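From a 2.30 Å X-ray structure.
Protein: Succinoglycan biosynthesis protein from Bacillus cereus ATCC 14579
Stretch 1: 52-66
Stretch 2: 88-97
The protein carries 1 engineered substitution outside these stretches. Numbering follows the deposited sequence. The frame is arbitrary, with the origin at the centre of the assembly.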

ATOM      1  N   PRO A  52     -12.866 -20.777   6.815  1.00 14.62           N
ATOM      2  CA  PRO A  52     -11.884 -21.489   5.993  1.00 15.02           C
ATOM      3  C   PRO A  52     -11.709 -21.012   4.560  1.00 16.46           C
ATOM      4  O   PRO A  52     -12.677 -20.739   3.854  1.00 19.39           O
ATOM      5  CB  PRO A  52     -12.371 -22.931   6.051  1.00 13.77           C
ATOM      6  CG  PRO A  52     -13.844 -22.770   6.098  1.00 17.81           C
ATOM      7  CD  PRO A  52     -14.010 -21.655   7.122  1.00 16.70           C
ATOM      8  N   LEU A  53     -10.450 -20.918   4.152  1.00 19.04           N
ATOM      9  CA  LEU A  53     -10.080 -20.517   2.804  1.00 21.69           C
ATOM     10  C   LEU A  53      -9.632 -21.806   2.136  1.00 21.54           C
ATOM     11  O   LEU A  53      -8.703 -22.471   2.598  1.00 21.07           O
ATOM     12  CB  LEU A  53      -8.937 -19.504   2.842  1.00 20.94           C
ATOM     13  CG  LEU A  53      -9.241 -18.036   2.536  1.00 20.27           C
ATOM     14  CD1 LEU A  53     -10.732 -17.764   2.579  1.00 11.51           C
ATOM     15  CD2 LEU A  53      -8.483 -17.167   3.527  1.00 17.86           C
ATOM     16  N   LYS A  54     -10.311 -22.163   1.056  1.00 23.07           N
ATOM     17  CA  LYS A  54     -10.026 -23.394   0.335  1.00 19.81           C
ATOM     18  C   LYS A  54      -8.667 -23.431  -0.365  1.00 20.21           C
ATOM     19  O   LYS A  54      -7.997 -24.463  -0.373  1.00 18.90           O
ATOM     20  CB  LYS A  54     -11.163 -23.646  -0.668  1.00 21.76           C
ATOM     21  CG  LYS A  54     -11.361 -25.093  -1.078  1.00 30.64           C
ATOM     22  CD  LYS A  54     -12.818 -25.357  -1.466  1.00 34.71           C
ATOM     23  CE  LYS A  54     -13.756 -25.202  -0.263  1.00 39.37           C
ATOM     24  NZ  LYS A  54     -15.179 -25.510  -0.591  1.00 39.84           N
ATOM     25  N   THR A  55      -8.252 -22.310  -0.948  1.00 19.52           N
ATOM     26  CA  THR A  55      -6.974 -22.252  -1.658  1.00 18.20           C
ATOM     27  C   THR A  55      -6.405 -20.839  -1.616  1.00 19.35           C
ATOM     28  O   THR A  55      -6.996 -19.943  -1.014  1.00 17.70           O
ATOM     29  CB  THR A  55      -7.142 -22.586  -3.150  1.00 17.45           C
ATOM     30  OG1 THR A  55      -7.779 -21.483  -3.806  1.00 20.50           O
ATOM     31  CG2 THR A  55      -8.008 -23.827  -3.339  1.00 21.03           C
ATOM     32  N   THR A  56      -5.252 -20.663  -2.263  1.00 18.73           N
ATOM     33  CA  THR A  56      -4.600 -19.361  -2.397  1.00 17.79           C
ATOM     34  C   THR A  56      -4.444 -19.115  -3.906  1.00 17.45           C
ATOM     35  O   THR A  56      -3.836 -18.135  -4.333  1.00 16.20           O
ATOM     36  CB  THR A  56      -3.193 -19.312  -1.714  1.00 16.45           C
ATOM     37  OG1 THR A  56      -2.353 -20.344  -2.237  1.00 12.99           O
ATOM     38  CG2 THR A  56      -3.311 -19.487  -0.217  1.00 17.19           C
ATOM     39  N   ASN A  57      -5.009 -20.024  -4.701  1.00 17.14           N
ATOM     40  CA  ASN A  57      -4.966 -19.940  -6.163  1.00 16.29           C
ATOM     41  C   ASN A  57      -5.895 -18.815  -6.629  1.00 17.42           C
ATOM     42  O   ASN A  57      -7.095 -18.818  -6.333  1.00 17.36           O
ATOM     43  CB  ASN A  57      -5.424 -21.267  -6.780  1.00 16.16           C
ATOM     44  CG  ASN A  57      -5.129 -21.353  -8.269  1.00 19.25           C
ATOM     45  OD1 ASN A  57      -5.355 -20.404  -9.013  1.00 24.38           O
ATOM     46  ND2 ASN A  57      -4.629 -22.503  -8.709  1.00 27.43           N
ATOM     47  N   PRO A  58      -5.356 -17.842  -7.375  1.00 15.42           N
ATOM     48  CA  PRO A  58      -6.158 -16.716  -7.867  1.00 15.93           C
ATOM     49  C   PRO A  58      -7.336 -17.068  -8.779  1.00 17.14           C
ATOM     50  O   PRO A  58      -8.342 -16.357  -8.781  1.00 16.70           O
ATOM     51  CB  PRO A  58      -5.124 -15.837  -8.578  1.00 13.74           C
ATOM     52  CG  PRO A  58      -3.860 -16.119  -7.803  1.00 15.45           C
ATOM     53  CD  PRO A  58      -3.924 -17.626  -7.659  1.00 18.81           C
ATOM     54  N   THR A  59      -7.220 -18.153  -9.541  1.00 18.76           N
ATOM     55  CA  THR A  59      -8.275 -18.547 -10.470  1.00 21.42           C
ATOM     56  C   THR A  59      -9.333 -19.467  -9.873  1.00 22.39           C
ATOM     57  O   THR A  59     -10.286 -19.838 -10.553  1.00 23.71           O
ATOM     58  CB  THR A  59      -7.700 -19.250 -11.714  1.00 23.35           C
ATOM     59  OG1 THR A  59      -7.089 -20.488 -11.328  1.00 23.81           O
ATOM     60  CG2 THR A  59      -6.661 -18.371 -12.394  1.00 27.72           C
ATOM     61  N   ALA A  60      -9.170 -19.840  -8.610  1.00 20.03           N
ATOM     62  CA  ALA A  60     -10.147 -20.705  -7.967  1.00 20.46           C
ATOM     63  C   ALA A  60     -11.412 -19.909  -7.648  1.00 23.57           C
ATOM     64  O   ALA A  60     -11.383 -18.679  -7.577  1.00 23.67           O
ATOM     65  CB  ALA A  60      -9.564 -21.304  -6.689  1.00 20.85           C
ATOM     66  N   SER A  61     -12.522 -20.620  -7.473  1.00 22.34           N
ATOM     67  CA  SER A  61     -13.802 -20.000  -7.149  1.00 21.44           C
ATOM     68  C   SER A  61     -13.647 -19.009  -5.992  1.00 22.17           C
ATOM     69  O   SER A  61     -12.846 -19.225  -5.087  1.00 20.15           O
ATOM     70  CB  SER A  61     -14.803 -21.092  -6.766  1.00 21.54           C
ATOM     71  OG  SER A  61     -15.875 -20.568  -6.004  1.00 23.95           O
ATOM     72  N   LEU A  62     -14.416 -17.925  -6.026  1.00 21.64           N
ATOM     73  CA  LEU A  62     -14.360 -16.904  -4.982  1.00 22.05           C
ATOM     74  C   LEU A  62     -15.374 -17.168  -3.866  1.00 20.89           C
ATOM     75  O   LEU A  62     -15.512 -16.370  -2.934  1.00 19.98           O
ATOM     76  CB  LEU A  62     -14.626 -15.521  -5.595  1.00 22.08           C
ATOM     77  CG  LEU A  62     -13.487 -14.580  -6.018  1.00 26.09           C
ATOM     78  CD1 LEU A  62     -12.140 -15.278  -5.993  1.00 21.59           C
ATOM     79  CD2 LEU A  62     -13.798 -14.033  -7.405  1.00 21.11           C
ATOM     80  N   ASN A  63     -16.070 -18.295  -3.957  1.00 19.84           N
ATOM     81  CA  ASN A  63     -17.089 -18.647  -2.973  1.00 21.68           C
ATOM     82  C   ASN A  63     -16.685 -18.654  -1.508  1.00 20.63           C
ATOM     83  O   ASN A  63     -17.497 -18.308  -0.654  1.00 19.69           O
ATOM     84  CB  ASN A  63     -17.711 -19.998  -3.326  1.00 26.56           C
ATOM     85  CG  ASN A  63     -18.792 -19.874  -4.379  1.00 32.50           C
ATOM     86  OD1 ASN A  63     -19.240 -20.872  -4.951  1.00 38.27           O
ATOM     87  ND2 ASN A  63     -19.230 -18.646  -4.629  1.00 33.46           N
ATOM     88  N   ASP A  64     -15.450 -19.038  -1.201  1.00 17.02           N
ATOM     89  CA  ASP A  64     -15.028 -19.065   0.193  1.00 16.33           C
ATOM     90  C   ASP A  64     -14.856 -17.665   0.775  1.00 14.15           C
ATOM     91  O   ASP A  64     -14.727 -17.509   1.986  1.00 14.30           O
ATOM     92  CB  ASP A  64     -13.730 -19.870   0.355  1.00 17.48           C
ATOM     93  CG  ASP A  64     -12.629 -19.413  -0.592  1.00 23.10           C
ATOM     94  OD1 ASP A  64     -12.864 -18.480  -1.388  1.00 27.07           O
ATOM     95  OD2 ASP A  64     -11.520 -19.986  -0.536  1.00 19.87           O
ATOM     96  N   LEU A  65     -14.874 -16.651  -0.087  1.00 13.12           N
ATOM     97  CA  LEU A  65     -14.717 -15.263   0.356  1.00 15.44           C
ATOM     98  C   LEU A  65     -16.044 -14.549   0.641  1.00 16.27           C
ATOM     99  O   LEU A  65     -16.058 -13.395   1.071  1.00 14.83           O
ATOM    100  CB  LEU A  65     -13.905 -14.470  -0.684  1.00 10.37           C
ATOM    101  CG  LEU A  65     -12.393 -14.757  -0.660  1.00 15.77           C
ATOM    102  CD1 LEU A  65     -11.693 -14.043  -1.795  1.00 16.40           C
ATOM    103  CD2 LEU A  65     -11.813 -14.311   0.671  1.00  7.24           C
ATOM    104  N   LYS A  66     -17.153 -15.244   0.410  1.00 16.66           N
ATOM    105  CA  LYS A  66     -18.480 -14.679   0.634  1.00 19.05           C
ATOM    106  C   LYS A  66     -18.685 -14.067   2.020  1.00 16.79           C
ATOM    107  O   LYS A  66     -19.377 -13.059   2.155  1.00 19.43           O
ATOM    108  CB  LYS A  66     -19.546 -15.745   0.380  1.00 21.24           C
ATOM    109  CG  LYS A  66     -19.610 -16.194  -1.069  1.00 32.12           C
ATOM    110  CD  LYS A  66     -20.787 -15.571  -1.793  1.00 44.13           C
ATOM    111  CE  LYS A  66     -22.000 -16.473  -1.718  1.00 47.47           C
ATOM    112  NZ  LYS A  66     -21.735 -17.735  -2.460  1.00 50.11           N
ATOM    113  N   HIS A  88       4.858 -15.746  -1.853  1.00  9.60           N
ATOM    114  CA  HIS A  88       3.971 -16.084  -2.962  1.00  9.38           C
ATOM    115  C   HIS A  88       2.491 -16.179  -2.587  1.00  9.71           C
ATOM    116  O   HIS A  88       1.643 -15.535  -3.207  1.00 12.12           O
ATOM    117  CB  HIS A  88       4.441 -17.410  -3.584  1.00 10.05           C
ATOM    118  CG  HIS A  88       3.566 -17.917  -4.689  1.00  9.65           C
ATOM    119  ND1 HIS A  88       2.716 -18.988  -4.532  1.00 13.78           N
ATOM    120  CD2 HIS A  88       3.421 -17.509  -5.971  1.00 13.67           C
ATOM    121  CE1 HIS A  88       2.086 -19.222  -5.670  1.00 15.41           C
ATOM    122  NE2 HIS A  88       2.497 -18.337  -6.560  1.00 12.80           N
ATOM    123  N   GLU A  89       2.190 -16.986  -1.575  1.00  9.89           N
ATOM    124  CA  GLU A  89       0.815 -17.199  -1.123  1.00 11.30           C
ATOM    125  C   GLU A  89       0.177 -15.928  -0.599  1.00 11.51           C
ATOM    126  O   GLU A  89      -1.035 -15.739  -0.725  1.00 11.74           O
ATOM    127  CB  GLU A  89       0.761 -18.275  -0.027  1.00 10.14           C
ATOM    128  CG  GLU A  89       1.237 -19.662  -0.449  1.00  9.42           C
ATOM    129  CD  GLU A  89       2.742 -19.740  -0.708  1.00 10.03           C
ATOM    130  OE1 GLU A  89       3.495 -18.821  -0.299  1.00  8.68           O
ATOM    131  OE2 GLU A  89       3.180 -20.750  -1.296  1.00 11.74           O
ATOM    132  N   VAL A  90       0.984 -15.057  -0.004  1.00 10.69           N
ATOM    133  CA  VAL A  90       0.442 -13.814   0.515  1.00 11.90           C
ATOM    134  C   VAL A  90      -0.027 -12.965  -0.655  1.00 12.43           C
ATOM    135  O   VAL A  90      -1.131 -12.412  -0.624  1.00 10.95           O
ATOM    136  CB  VAL A  90       1.477 -13.039   1.339  1.00 12.07           C
ATOM    137  CG1 VAL A  90       0.893 -11.716   1.774  1.00 11.05           C
ATOM    138  CG2 VAL A  90       1.875 -13.863   2.558  1.00 10.77           C
ATOM    139  N   PHE A  91       0.801 -12.871  -1.691  1.00 11.51           N
ATOM    140  CA  PHE A  91       0.427 -12.100  -2.871  1.00 11.74           C
ATOM    141  C   PHE A  91      -0.821 -12.675  -3.542  1.00 10.90           C
ATOM    142  O   PHE A  91      -1.777 -11.949  -3.796  1.00 12.43           O
ATOM    143  CB  PHE A  91       1.553 -12.079  -3.911  1.00 12.32           C
ATOM    144  CG  PHE A  91       2.697 -11.152  -3.572  1.00 17.47           C
ATOM    145  CD1 PHE A  91       2.465  -9.935  -2.930  1.00 20.77           C
ATOM    146  CD2 PHE A  91       4.000 -11.477  -3.939  1.00 16.61           C
ATOM    147  CE1 PHE A  91       3.513  -9.058  -2.655  1.00 20.39           C
ATOM    148  CE2 PHE A  91       5.058 -10.610  -3.671  1.00 21.30           C
ATOM    149  CZ  PHE A  91       4.814  -9.395  -3.028  1.00 19.55           C
ATOM    150  N   THR A  92      -0.821 -13.977  -3.826  1.00 10.30           N
ATOM    151  CA  THR A  92      -1.966 -14.577  -4.498  1.00  9.28           C
ATOM    152  C   THR A  92      -3.262 -14.501  -3.701  1.00  9.28           C
ATOM    153  O   THR A  92      -4.333 -14.344  -4.281  1.00  7.23           O
ATOM    154  CB  THR A  92      -1.716 -16.054  -4.881  1.00 11.37           C
ATOM    155  OG1 THR A  92      -1.490 -16.830  -3.699  1.00 14.40           O
ATOM    156  CG2 THR A  92      -0.520 -16.170  -5.834  1.00  9.31           C
HETATM  157  N   MSE A  93      -3.174 -14.617  -2.377  1.00  9.82           N
HETATM  158  CA  MSE A  93      -4.370 -14.544  -1.545  1.00 10.27           C
HETATM  159  C   MSE A  93      -4.926 -13.118  -1.579  1.00 11.30           C
HETATM  160  O   MSE A  93      -6.140 -12.909  -1.515  1.00  8.95           O
HETATM  161  CB  MSE A  93      -4.050 -14.933  -0.103  1.00 12.07           C
HETATM  162  CG  MSE A  93      -5.267 -15.037   0.787  1.00 16.12           C
HETATM  163 SE   MSE A  93      -6.565 -16.351   0.154  1.00 34.16          SE
HETATM  164  CE  MSE A  93      -5.764 -17.948   0.837  1.00 41.93           C
ATOM    165  N   LYS A  94      -4.035 -12.134  -1.676  1.00  9.59           N
ATOM    166  CA  LYS A  94      -4.467 -10.743  -1.728  1.00  8.41           C
ATOM    167  C   LYS A  94      -5.090 -10.471  -3.094  1.00  9.41           C
ATOM    168  O   LYS A  94      -5.986  -9.638  -3.233  1.00  7.44           O
ATOM    169  CB  LYS A  94      -3.280  -9.811  -1.485  1.00 10.19           C
ATOM    170  CG  LYS A  94      -2.945  -9.633  -0.012  1.00  4.77           C
ATOM    171  CD  LYS A  94      -1.837  -8.609   0.178  1.00  9.46           C
ATOM    172  CE  LYS A  94      -2.224  -7.254  -0.404  1.00  6.94           C
ATOM    173  NZ  LYS A  94      -1.114  -6.276  -0.232  1.00  7.34           N
ATOM    174  N   HIS A  95      -4.602 -11.192  -4.097  1.00  7.72           N
ATOM    175  CA  HIS A  95      -5.103 -11.073  -5.455  1.00  8.27           C
ATOM    176  C   HIS A  95      -6.560 -11.554  -5.452  1.00  9.29           C
ATOM    177  O   HIS A  95      -7.447 -10.901  -6.005  1.00  8.52           O
ATOM    178  CB  HIS A  95      -4.226 -11.929  -6.382  1.00  8.84           C
ATOM    179  CG  HIS A  95      -4.644 -11.922  -7.822  1.00 10.39           C
ATOM    180  ND1 HIS A  95      -3.862 -12.470  -8.817  1.00  7.31           N
ATOM    181  CD2 HIS A  95      -5.773 -11.487  -8.428  1.00  9.10           C
ATOM    182  CE1 HIS A  95      -4.494 -12.379  -9.974  1.00  8.71           C
ATOM    183  NE2 HIS A  95      -5.656 -11.787  -9.766  1.00 11.08           N
ATOM    184  N   ARG A  96      -6.801 -12.689  -4.808  1.00  9.73           N
ATOM    185  CA  ARG A  96      -8.143 -13.248  -4.731  1.00  6.74           C
ATOM    186  C   ARG A  96      -9.132 -12.294  -4.062  1.00  9.79           C
ATOM    187  O   ARG A  96     -10.288 -12.190  -4.478  1.00 11.37           O
ATOM    188  CB  ARG A  96      -8.126 -14.560  -3.954  1.00  4.89           C
ATOM    189  CG  ARG A  96      -7.229 -15.649  -4.531  1.00 10.31           C
ATOM    190  CD  ARG A  96      -7.574 -16.969  -3.870  1.00 15.86           C
ATOM    191  NE  ARG A  96      -8.977 -17.296  -4.122  1.00 26.19           N
ATOM    192  CZ  ARG A  96      -9.802 -17.818  -3.223  1.00 24.96           C
ATOM    193  NH1 ARG A  96      -9.368 -18.083  -1.994  1.00 31.34           N
ATOM    194  NH2 ARG A  96     -11.065 -18.063  -3.547  1.00 17.78           N
ATOM    195  N   ILE A  97      -8.678 -11.615  -3.013  1.00  9.73           N
ATOM    196  CA  ILE A  97      -9.521 -10.678  -2.284  1.00  9.97           C
ATOM    197  C   ILE A  97      -9.877  -9.470  -3.142  1.00  9.79           C
ATOM    198  O   ILE A  97     -11.033  -9.039  -3.171  1.00 12.34           O
ATOM    199  CB  ILE A  97      -8.821 -10.208  -0.986  1.00 10.26           C
ATOM    200  CG1 ILE A  97      -8.540 -11.427  -0.098  1.00  9.53           C
ATOM    201  CG2 ILE A  97      -9.687  -9.194  -0.260  1.00  6.31           C
ATOM    202  CD1 ILE A  97      -7.729 -11.127   1.129  1.00 13.04           C
TER

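The contact is organised around one long side chain. Arg96, on the helix of the second stretch, reaches into the loop formed by the first and loses more surface to the other stretch than any other residue here. Its CA-to-CB bond points sideways to the loop, so the side chain has to travel to meet its partners. Chi1 is m and chi2 is t, which carries the chain outward, and the p setting of chi3 then bends it so that the guanidinium comes up to Asp64. The two side chains meet end to end in a salt bridge with two hydrogen bonds, NH2 of Arg96 to OD1 of Asp64 at 2.8 Å and NH1 of Arg96 to OD2 of Asp64 at 3.2 Å. A carboxylate suits this place because its two oxygens can match two nitrogens of a guanidinium at once.

Asp64 is held for the task from its own side as well. With its CA-to-CB bond pointing toward the helix and chi1 in p, its OD2 also accepts a hydrogen bond from the backbone N of Lys54, 3.0 Å away, so the same carboxylate ties two parts of the loop together. Near the plane of the guanidinium lies a further oxygen, O of Ser61, at 2.6 Å from NH2 of Arg96. The faces are covered too: CD1 of Leu65 lies over one and OG1 of Thr55 over the opposite one. Flat and rich in N-H groups at its rim, a guanidinium can meet polar atoms at its edge while a leucine methyl packs against its face.

Thr56 and Thr92 provide a second polar link. Thr92 points toward the loop, and with chi1 in p its OG1 donates to O of Thr56 at 2.8 Å; a short side chain suffices because the backbones run close, with CA of Thr56 and CA of Met93 only 4.9 Å apart. Met93, a selenomethionine, starts sideways, but the successive p settings of chi2 and chi3 bring its end nearer the loop. Its CE lies 3.9 Å from CG of Leu53, an apolar contact, and a tight 3.1 Å from CG2 of Thr56. A flexible, unbranched side chain can curl in this way to fill the space beside the loop.

Pro58 follows Asn57 in a type I turn that ends at Ala60, and its phi of -60° is one the proline ring readily supplies. OD1 of Asn57 braces the turn by accepting from both N and OG1 of Thr59, at 3.0 and 2.9 Å. The proline ring packs against the helix: its CG is 3.6 Å from CB of Thr92, and its CB sits over the face of the His95 ring, 3.9 Å from the centroid in a CH-pi contact. The t chi1 of His95 is compatible with offering that face. Farther along, CD2 of Leu65 makes a looser apolar contact with CG1 of Ile97 at 4.4 Å.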